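Local coordinates for capsid protein (Macrobrachium rosenbergii nodavirus, PDB 5YKU) that forms the coat of a shrimp nodavirus, its protrusion domain probably building the dimeric spikes on the particle surface, at residues G17-Y29 and T97-D109. Residues are numbered along the deposited sequence; the frame is centred on the assembly and turned at random.
Sequences GNWVPPTELKQTY and TFTLVTDYQGAVD
Q27 O accepts T102 N at 2.8 Å in a nearly straight bond (177°), while Q27 N returns a bond to T102 O. With the reciprocal bonds of Y29 and L100, this pair zips strand 26-29 antiparallel to strand 97-104; strand 26-33 is an outermost strand of the P-domain's antiparallel beta-sheet within this chain. Y104 N continues the pattern to L25 O, just beyond the strand. A water bridges T102 OG1, L25 O and E24 O, the bond to L25 being weak.

The chain leading from strand 10-18 crosses the sheet face that carries Q27, Y29, L100 and T102. Y29 CG lies between its backbone N and carbonyl carbon (chi1 62°), which lays one ring face over L100 CB, brings CE1 beside T102 CG2 and sends OH to V20 O at 2.6 Å. A second water joins Y29 OH to Y104 OH. P22 CG sits on the Y104 ring in a CH-pi contact, 3.8 Å from the centroid, and P22 CB meets T102 OG1. Nearer G17, W19 turns the edge of its six-membered ring to the face of F98, planes at 63°, and packs CB on L100 CD2; its NE1 bonds Y74 OH. I61 of strand 57-63 also touches W19 and L100.

On the other sheet face K26 and D103 lie side by side, and T28 OG1 approaches V101 CG2. Past the strand, L25 CD2 rests 3.7 Å from A107 CB, and further on D109 OD1 ligates a zinc ion. K26 NZ lies 3.1 Å from D103 OD1, a salt bridge whose hydrogen bond is weak.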
loop_
_atom_site.group_PDB
_atom_site.type_symbol
_atom_site.label_atom_id
_atom_site.label_comp_id
_atom_site.label_asym_id
_atom_site.label_seq_id
_atom_site.Cartn_x
_atom_site.Cartn_y
_atom_site.Cartn_z
ATOM N N GLY A 17 -1.288 -6.951 3.105
ATOM C CA GLY A 17 -2.659 -6.851 2.803
ATOM C C GLY A 17 -2.944 -6.616 1.363
ATOM O O GLY A 17 -2.063 -6.528 0.508
ATOM N N ASN A 18 -4.218 -6.601 1.017
ATOM C CA ASN A 18 -4.735 -6.444 -0.329
ATOM C C ASN A 18 -5.403 -5.130 -0.492
ATOM O O ASN A 18 -6.163 -4.658 0.359
ATOM C CB ASN A 18 -5.759 -7.550 -0.599
ATOM C CG ASN A 18 -5.151 -8.881 -0.639
ATOM O OD1 ASN A 18 -4.017 -9.119 -1.000
ATOM N ND2 ASN A 18 -5.984 -9.888 -0.336
ATOM N N TRP A 19 -5.135 -4.485 -1.613
ATOM C CA TRP A 19 -5.926 -3.349 -2.053
ATOM C C TRP A 19 -7.241 -3.835 -2.644
ATOM O O TRP A 19 -7.239 -4.743 -3.484
ATOM C CB TRP A 19 -5.146 -2.563 -3.148
ATOM C CG TRP A 19 -3.857 -1.992 -2.689
ATOM C CD1 TRP A 19 -2.616 -2.358 -3.131
ATOM C CD2 TRP A 19 -3.636 -0.988 -1.697
ATOM N NE1 TRP A 19 -1.653 -1.636 -2.497
ATOM C CE2 TRP A 19 -2.232 -0.774 -1.591
ATOM C CE3 TRP A 19 -4.475 -0.266 -0.846
ATOM C CZ2 TRP A 19 -1.675 0.152 -0.737
ATOM C CZ3 TRP A 19 -3.925 0.663 -0.002
ATOM C CH2 TRP A 19 -2.546 0.914 0.041
ATOM N N VAL A 20 -8.344 -3.271 -2.190
ATOM C CA VAL A 20 -9.629 -3.671 -2.733
ATOM C C VAL A 20 -9.653 -3.497 -4.266
ATOM O O VAL A 20 -9.301 -2.391 -4.701
ATOM C CB VAL A 20 -10.689 -2.826 -2.067
ATOM C CG1 VAL A 20 -12.074 -3.126 -2.672
ATOM C CG2 VAL A 20 -10.788 -3.065 -0.549
ATOM N N PRO A 21 -10.051 -4.480 -5.027
ATOM C CA PRO A 21 -10.097 -4.303 -6.489
ATOM C C PRO A 21 -11.164 -3.340 -6.942
ATOM O O PRO A 21 -12.190 -3.157 -6.270
ATOM C CB PRO A 21 -10.338 -5.663 -7.005
ATOM C CG PRO A 21 -9.921 -6.624 -5.903
ATOM C CD PRO A 21 -10.289 -5.878 -4.663
ATOM N N PRO A 22 -10.961 -2.696 -8.050
ATOM C CA PRO A 22 -11.995 -1.850 -8.633
ATOM C C PRO A 22 -13.120 -2.715 -9.168
ATOM O O PRO A 22 -13.034 -3.884 -9.406
ATOM C CB PRO A 22 -11.264 -1.164 -9.849
ATOM C CG PRO A 22 -10.259 -2.142 -10.258
ATOM C CD PRO A 22 -9.784 -2.834 -8.960
ATOM N N THR A 23 -14.267 -2.029 -9.320
ATOM C CA THR A 23 -15.482 -2.640 -9.896
ATOM C C THR A 23 -15.780 -2.113 -11.270
ATOM O O THR A 23 -16.779 -2.541 -11.805
ATOM C CB THR A 23 -16.716 -2.337 -9.006
ATOM O OG1 THR A 23 -16.881 -0.956 -8.809
ATOM C CG2 THR A 23 -16.573 -2.972 -7.635
ATOM N N GLU A 24 -14.978 -1.205 -11.734
ATOM C CA GLU A 24 -15.152 -0.586 -13.092
ATOM C C GLU A 24 -13.748 -0.515 -13.717
ATOM O O GLU A 24 -12.723 -0.603 -13.019
ATOM C CB GLU A 24 -15.783 0.800 -13.033
ATOM C CG GLU A 24 -17.192 0.814 -12.457
ATOM C CD GLU A 24 -18.176 0.129 -13.354
ATOM O OE1 GLU A 24 -18.096 0.175 -14.595
ATOM O OE2 GLU A 24 -19.246 -0.464 -12.867
ATOM N N LEU A 25 -13.666 -0.324 -15.008
ATOM C CA LEU A 25 -12.397 -0.247 -15.735
ATOM C C LEU A 25 -11.633 0.923 -15.414
ATOM O O LEU A 25 -10.352 0.812 -15.343
ATOM C CB LEU A 25 -12.600 -0.368 -17.282
ATOM C CG LEU A 25 -13.267 -1.623 -17.709
ATOM C CD1 LEU A 25 -13.408 -1.617 -19.271
ATOM C CD2 LEU A 25 -12.632 -2.873 -17.251
ATOM N N LYS A 26 -12.153 2.062 -15.130
ATOM C CA LYS A 26 -11.524 3.238 -14.665
ATOM C C LYS A 26 -12.121 3.636 -13.370
ATOM O O LYS A 26 -13.361 3.821 -13.307
ATOM C CB LYS A 26 -11.619 4.436 -15.619
ATOM C CG LYS A 26 -10.626 4.168 -16.824
ATOM C CD LYS A 26 -10.622 5.416 -17.736
ATOM C CE LYS A 26 -9.902 5.237 -19.032
ATOM N NZ LYS A 26 -9.155 4.005 -19.150
ATOM N N GLN A 27 -11.369 3.857 -12.313
ATOM C CA GLN A 27 -11.937 4.197 -10.999
ATOM C C GLN A 27 -10.956 4.991 -10.218
ATOM O O GLN A 27 -9.714 4.731 -10.292
ATOM C CB GLN A 27 -12.320 2.890 -10.247
ATOM C CG GLN A 27 -13.403 3.035 -9.151
ATOM C CD GLN A 27 -13.664 1.649 -8.571
ATOM O OE1 GLN A 27 -14.006 0.790 -9.213
ATOM N NE2 GLN A 27 -13.175 1.441 -7.317
ATOM N N THR A 28 -11.371 5.900 -9.401
ATOM C CA THR A 28 -10.639 6.530 -8.402
ATOM C C THR A 28 -11.352 6.338 -7.109
ATOM O O THR A 28 -12.599 6.619 -7.014
ATOM C CB THR A 28 -10.457 8.059 -8.638
ATOM O OG1 THR A 28 -9.673 8.213 -9.836
ATOM C CG2 THR A 28 -9.747 8.809 -7.561
ATOM N N TYR A 29 -10.725 5.835 -6.062
ATOM C CA TYR A 29 -11.367 5.454 -4.853
ATOM C C TYR A 29 -10.387 5.467 -3.700
ATOM O O TYR A 29 -9.206 5.678 -3.908
ATOM C CB TYR A 29 -12.048 4.111 -5.049
ATOM C CG TYR A 29 -11.153 2.880 -5.383
ATOM C CD1 TYR A 29 -10.641 2.729 -6.626
ATOM C CD2 TYR A 29 -10.849 1.938 -4.466
ATOM C CE1 TYR A 29 -9.918 1.638 -7.042
ATOM C CE2 TYR A 29 -10.099 0.831 -4.756
ATOM C CZ TYR A 29 -9.666 0.621 -6.096
ATOM O OH TYR A 29 -8.948 -0.485 -6.460
ATOM N N THR A 97 -5.415 6.705 5.158
ATOM C CA THR A 97 -6.240 6.651 3.986
ATOM C C THR A 97 -5.393 6.819 2.756
ATOM O O THR A 97 -4.539 7.693 2.666
ATOM C CB THR A 97 -7.286 7.757 3.998
ATOM O OG1 THR A 97 -8.142 7.593 5.153
ATOM C CG2 THR A 97 -8.169 7.755 2.763
ATOM N N PHE A 98 -5.612 5.993 1.775
ATOM C CA PHE A 98 -4.966 5.981 0.442
ATOM C C PHE A 98 -5.936 6.194 -0.656
ATOM O O PHE A 98 -7.084 5.761 -0.559
ATOM C CB PHE A 98 -4.240 4.623 0.223
ATOM C CG PHE A 98 -3.150 4.404 1.241
ATOM C CD1 PHE A 98 -3.457 3.896 2.522
ATOM C CD2 PHE A 98 -1.846 4.659 0.956
ATOM C CE1 PHE A 98 -2.459 3.767 3.481
ATOM C CE2 PHE A 98 -0.863 4.512 1.924
ATOM C CZ PHE A 98 -1.164 4.069 3.185
ATOM N N THR A 99 -5.464 6.858 -1.680
ATOM C CA THR A 99 -6.230 7.063 -2.917
ATOM C C THR A 99 -5.692 6.190 -3.997
ATOM O O THR A 99 -4.458 6.202 -4.271
ATOM C CB THR A 99 -6.199 8.512 -3.375
ATOM O OG1 THR A 99 -6.904 9.285 -2.360
ATOM C CG2 THR A 99 -6.970 8.719 -4.669
ATOM N N LEU A 100 -6.479 5.366 -4.577
ATOM C CA LEU A 100 -6.212 4.457 -5.633
ATOM C C LEU A 100 -6.791 4.928 -6.927
ATOM O O LEU A 100 -7.955 5.310 -7.003
ATOM C CB LEU A 100 -6.725 3.051 -5.359
ATOM C CG LEU A 100 -6.169 2.351 -4.083
ATOM C CD1 LEU A 100 -7.039 2.727 -2.870
ATOM C CD2 LEU A 100 -6.100 0.867 -4.250
ATOM N N VAL A 101 -6.007 4.987 -7.982
ATOM C CA VAL A 101 -6.439 5.318 -9.333
ATOM C C VAL A 101 -6.167 4.111 -10.206
ATOM O O VAL A 101 -4.976 3.681 -10.304
ATOM C CB VAL A 101 -5.764 6.560 -9.848
ATOM C CG1 VAL A 101 -6.206 6.838 -11.313
ATOM C CG2 VAL A 101 -5.942 7.786 -8.960
ATOM N N THR A 102 -7.206 3.515 -10.712
ATOM C CA THR A 102 -7.096 2.274 -11.493
ATOM C C THR A 102 -7.514 2.496 -12.896
ATOM O O THR A 102 -8.465 3.176 -13.178
ATOM C CB THR A 102 -7.779 1.099 -10.857
ATOM O OG1 THR A 102 -9.160 1.445 -10.634
ATOM C CG2 THR A 102 -7.170 0.738 -9.495
ATOM N N ASP A 103 -6.825 1.877 -13.827
ATOM C CA ASP A 103 -7.086 1.907 -15.257
ATOM C C ASP A 103 -6.772 0.483 -15.767
ATOM O O ASP A 103 -5.616 0.091 -15.932
ATOM C CB ASP A 103 -6.203 2.971 -15.951
ATOM C CG ASP A 103 -6.383 2.967 -17.416
ATOM O OD1 ASP A 103 -7.037 2.125 -18.013
ATOM O OD2 ASP A 103 -5.640 3.819 -18.005
ATOM N N TYR A 104 -7.786 -0.335 -15.871
ATOM C CA TYR A 104 -7.701 -1.730 -16.219
ATOM C C TYR A 104 -8.283 -1.914 -17.610
ATOM O O TYR A 104 -9.440 -1.498 -17.820
ATOM C CB TYR A 104 -8.433 -2.609 -15.203
ATOM C CG TYR A 104 -7.861 -2.818 -13.819
ATOM C CD1 TYR A 104 -6.912 -1.945 -13.268
ATOM C CD2 TYR A 104 -8.283 -3.886 -13.022
ATOM C CE1 TYR A 104 -6.423 -2.122 -11.971
ATOM C CE2 TYR A 104 -7.796 -4.072 -11.770
ATOM C CZ TYR A 104 -6.892 -3.160 -11.216
ATOM O OH TYR A 104 -6.370 -3.310 -9.937
ATOM N N GLN A 105 -7.615 -2.537 -18.533
ATOM C CA GLN A 105 -8.215 -2.764 -19.881
ATOM C C GLN A 105 -9.351 -3.709 -19.785
ATOM O O GLN A 105 -10.392 -3.529 -20.415
ATOM C CB GLN A 105 -7.187 -3.252 -20.827
ATOM C CG GLN A 105 -7.758 -3.533 -22.243
ATOM C CD GLN A 105 -6.727 -4.137 -23.111
ATOM O OE1 GLN A 105 -6.828 -5.385 -23.370
ATOM N NE2 GLN A 105 -5.821 -3.435 -23.468
ATOM N N GLY A 106 -9.226 -4.756 -18.973
ATOM C CA GLY A 106 -10.255 -5.709 -18.595
ATOM C C GLY A 106 -10.341 -5.934 -17.129
ATOM O O GLY A 106 -9.308 -5.700 -16.447
ATOM N N ALA A 107 -11.522 -6.217 -16.511
ATOM C CA ALA A 107 -11.641 -6.259 -14.990
ATOM C C ALA A 107 -12.746 -7.288 -14.584
ATOM O O ALA A 107 -13.601 -6.916 -13.640
ATOM C CB ALA A 107 -11.852 -4.980 -14.332
ATOM N N VAL A 108 -12.549 -8.529 -15.053
ATOM C CA VAL A 108 -13.460 -9.673 -14.588
ATOM C C VAL A 108 -12.789 -10.368 -13.415
ATOM O O VAL A 108 -11.739 -10.947 -13.543
ATOM C CB VAL A 108 -13.622 -10.726 -15.711
ATOM C CG1 VAL A 108 -14.554 -11.897 -15.302
ATOM C CG2 VAL A 108 -14.187 -10.086 -17.029
ATOM N N ASP A 109 -13.421 -10.326 -12.273
ATOM C CA ASP A 109 -12.863 -10.908 -11.015
ATOM C C ASP A 109 -11.373 -10.500 -10.839
ATOM O O ASP A 109 -10.524 -11.321 -10.669
ATOM C CB ASP A 109 -13.005 -12.451 -11.012
ATOM C CG ASP A 109 -14.503 -12.856 -11.021
ATOM O OD1 ASP A 109 -15.151 -12.329 -10.136
ATOM O OD2 ASP A 109 -14.917 -13.654 -11.900
HETATM O O HOH W 1 -10.137 0.069 -12.701
HETATM O O HOH W 2 -6.447 -1.776 -7.206
#